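Local atomic coordinates of agmatinase (Burkholderia thailandensis, PDB entry 4DZ4), a protein that probably hydrolyses agmatine to putrescine and urea, as a manganese-dependent enzyme of the arginase family. Residues L159-H165 with L243-C249. Residues are numbered along the deposited sequence; the frame is centred on the assembly and turned at random.
Sequences LIHFDAH and LTFDIDC. With MN (manganese (II) ion), chain Q; MN (manganese (II) ion), chain P.
Asp246 OD2 bridges two manganese ions, 2.2 Å from manganese Q and 2.6 Å from manganese P. From the end of the neighbouring strand the carboxylate of Asp163 spans the same pair with separate oxygens, OD1 on manganese Q and OD2 on manganese P, its plane turned 73° from that of Asp246. Asp248, its CG between backbone N and carbonyl carbon (chi1 78°), grips manganese Q with both oxygens; His165 ND1 binds it at 2.3 Å, and water 1 links the two ions. His139 and Asp167 also bind manganese P. His161 NE2 donates to the anti side of Asp163 OD2 at 2.8 Å, tilted 24° out of the carboxylate plane, while Ala164 N reaches Asp248 OD2 at 3.1 Å. Asx turns at Asp163 and Asp246 tie each carboxylate to the backbone N two residues on. Behind the site the strands run parallel, joined by Thr244 N to Ile160 O, Phe162 N to Thr244 O and Asp246 N to Phe162 O. Phe162 CB lies over the Phe245 ring, and helix 268-276 packs on both side chains. Metal ligands at and just beyond the C-terminal ends of adjacent parallel strands are the hallmark of the binuclear manganese centre in the arginase α/β fold.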
loop_
_atom_site.group_PDB
_atom_site.type_symbol
_atom_site.label_atom_id
_atom_site.label_comp_id
_atom_site.label_asym_id
_atom_site.label_seq_id
_atom_site.Cartn_x
_atom_site.Cartn_y
_atom_site.Cartn_z
ATOM N N LEU B 159 -8.945 31.298 19.912
ATOM C CA LEU B 159 -8.645 30.049 19.211
ATOM C C LEU B 159 -7.498 30.261 18.229
ATOM O O LEU B 159 -7.493 31.233 17.451
ATOM C CB LEU B 159 -9.869 29.518 18.472
ATOM C CG LEU B 159 -9.742 28.082 17.937
ATOM C CD1 LEU B 159 -9.773 27.071 19.085
ATOM C CD2 LEU B 159 -10.874 27.806 16.945
ATOM N N ILE B 160 -6.526 29.368 18.291
ATOM C CA ILE B 160 -5.451 29.339 17.282
ATOM C C ILE B 160 -5.668 28.030 16.525
ATOM O O ILE B 160 -5.476 26.953 17.059
ATOM C CB ILE B 160 -4.038 29.379 17.900
ATOM C CG1 ILE B 160 -3.839 30.656 18.742
ATOM C CG2 ILE B 160 -3.002 29.294 16.765
ATOM C CD1 ILE B 160 -2.531 30.661 19.524
ATOM N N HIS B 161 -6.055 28.146 15.263
ATOM C CA HIS B 161 -6.636 27.009 14.518
ATOM C C HIS B 161 -5.879 26.774 13.231
ATOM O O HIS B 161 -5.873 27.640 12.361
ATOM C CB HIS B 161 -8.101 27.365 14.297
ATOM C CG HIS B 161 -8.879 26.420 13.408
ATOM N ND1 HIS B 161 -10.040 26.806 12.815
ATOM C CD2 HIS B 161 -8.682 25.095 13.059
ATOM C CE1 HIS B 161 -10.546 25.783 12.101
ATOM N NE2 HIS B 161 -9.727 24.738 12.242
ATOM N N PHE B 162 -5.166 25.649 13.151
ATOM C CA PHE B 162 -4.406 25.302 11.945
ATOM C C PHE B 162 -5.264 24.315 11.147
ATOM O O PHE B 162 -5.659 23.276 11.693
ATOM C CB PHE B 162 -3.083 24.634 12.318
ATOM C CG PHE B 162 -2.088 25.548 12.966
ATOM C CD1 PHE B 162 -1.044 26.113 12.223
ATOM C CD2 PHE B 162 -2.164 25.817 14.334
ATOM C CE1 PHE B 162 -0.106 26.967 12.811
ATOM C CE2 PHE B 162 -1.207 26.646 14.945
ATOM C CZ PHE B 162 -0.183 27.215 14.189
ATOM N N ASP B 163 -5.549 24.601 9.872
ATOM C CA ASP B 163 -6.531 23.793 9.136
ATOM C C ASP B 163 -6.592 24.267 7.711
ATOM O O ASP B 163 -6.450 25.470 7.454
ATOM C CB ASP B 163 -7.926 23.996 9.766
ATOM C CG ASP B 163 -8.860 22.803 9.598
ATOM O OD1 ASP B 163 -8.963 22.237 8.490
ATOM O OD2 ASP B 163 -9.572 22.499 10.581
ATOM N N ALA B 164 -6.860 23.348 6.795
ATOM C CA ALA B 164 -7.286 23.754 5.448
ATOM C C ALA B 164 -8.711 24.331 5.451
ATOM O O ALA B 164 -9.101 25.001 4.487
ATOM C CB ALA B 164 -7.227 22.554 4.490
ATOM N N HIS B 165 -9.479 24.042 6.516
ATOM C CA HIS B 165 -10.924 24.327 6.615
ATOM C C HIS B 165 -11.250 25.203 7.827
ATOM O O HIS B 165 -10.762 24.984 8.919
ATOM C CB HIS B 165 -11.725 23.027 6.775
ATOM C CG HIS B 165 -11.411 21.992 5.730
ATOM N ND1 HIS B 165 -10.472 21.025 5.916
ATOM C CD2 HIS B 165 -11.942 21.793 4.465
ATOM C CE1 HIS B 165 -10.408 20.257 4.797
ATOM N NE2 HIS B 165 -11.318 20.721 3.925
ATOM N N LEU B 243 -5.132 25.878 21.241
ATOM C CA LEU B 243 -4.561 25.663 19.905
ATOM C C LEU B 243 -5.099 24.352 19.371
ATOM O O LEU B 243 -4.942 23.316 20.023
ATOM C CB LEU B 243 -3.036 25.604 20.008
ATOM C CG LEU B 243 -2.238 25.559 18.697
ATOM C CD1 LEU B 243 -0.889 26.254 18.835
ATOM C CD2 LEU B 243 -2.051 24.103 18.240
ATOM N N THR B 244 -5.712 24.384 18.193
ATOM C CA THR B 244 -6.284 23.171 17.604
ATOM C C THR B 244 -5.611 22.962 16.258
ATOM O O THR B 244 -5.640 23.846 15.402
ATOM C CB THR B 244 -7.838 23.224 17.536
ATOM O OG1 THR B 244 -8.340 22.038 16.905
ATOM C CG2 THR B 244 -8.354 24.469 16.771
ATOM N N PHE B 245 -4.950 21.829 16.111
ATOM C CA PHE B 245 -4.183 21.557 14.899
ATOM C C PHE B 245 -4.804 20.414 14.111
ATOM O O PHE B 245 -4.678 19.250 14.507
ATOM C CB PHE B 245 -2.720 21.238 15.233
ATOM C CG PHE B 245 -1.791 21.402 14.060
ATOM C CD1 PHE B 245 -1.844 20.506 12.997
ATOM C CD2 PHE B 245 -0.877 22.480 14.008
ATOM C CE1 PHE B 245 -1.019 20.653 11.877
ATOM C CE2 PHE B 245 -0.022 22.615 12.915
ATOM C CZ PHE B 245 -0.091 21.703 11.842
ATOM N N ASP B 246 -5.450 20.748 13.000
ATOM C CA ASP B 246 -5.995 19.737 12.078
ATOM C C ASP B 246 -4.840 19.399 11.131
ATOM O O ASP B 246 -4.336 20.273 10.459
ATOM C CB ASP B 246 -7.228 20.324 11.370
ATOM C CG ASP B 246 -7.870 19.360 10.308
ATOM O OD1 ASP B 246 -7.218 18.388 9.883
ATOM O OD2 ASP B 246 -9.025 19.624 9.896
ATOM N N ILE B 247 -4.386 18.144 11.138
ATOM C CA ILE B 247 -3.248 17.718 10.321
ATOM C C ILE B 247 -3.420 18.039 8.821
ATOM O O ILE B 247 -2.421 18.205 8.106
ATOM C CB ILE B 247 -2.906 16.230 10.578
ATOM C CG1 ILE B 247 -1.391 15.951 10.318
ATOM C CG2 ILE B 247 -3.862 15.300 9.790
ATOM C CD1 ILE B 247 -0.403 16.734 11.170
ATOM N N ASP B 248 -4.663 18.199 8.363
ATOM C CA ASP B 248 -4.895 18.582 6.952
ATOM C C ASP B 248 -4.520 20.035 6.635
ATOM O O ASP B 248 -4.597 20.466 5.485
ATOM C CB ASP B 248 -6.311 18.195 6.463
ATOM C CG ASP B 248 -7.439 19.152 6.938
ATOM O OD1 ASP B 248 -8.599 18.663 6.926
ATOM O OD2 ASP B 248 -7.210 20.323 7.325
ATOM N N CYS B 249 -4.089 20.777 7.663
ATOM C CA CYS B 249 -3.377 22.060 7.430
ATOM C C CYS B 249 -2.155 21.781 6.490
ATOM O O CYS B 249 -1.870 22.548 5.566
ATOM C CB CYS B 249 -2.870 22.607 8.771
ATOM S SG CYS B 249 -1.997 24.176 8.570
HETATM MN MN MN Q . -9.626 20.305 7.936
HETATM MN MN MN P . -11.086 20.920 10.744
HETATM O O HOH W 1 -11.461 20.551 8.870
#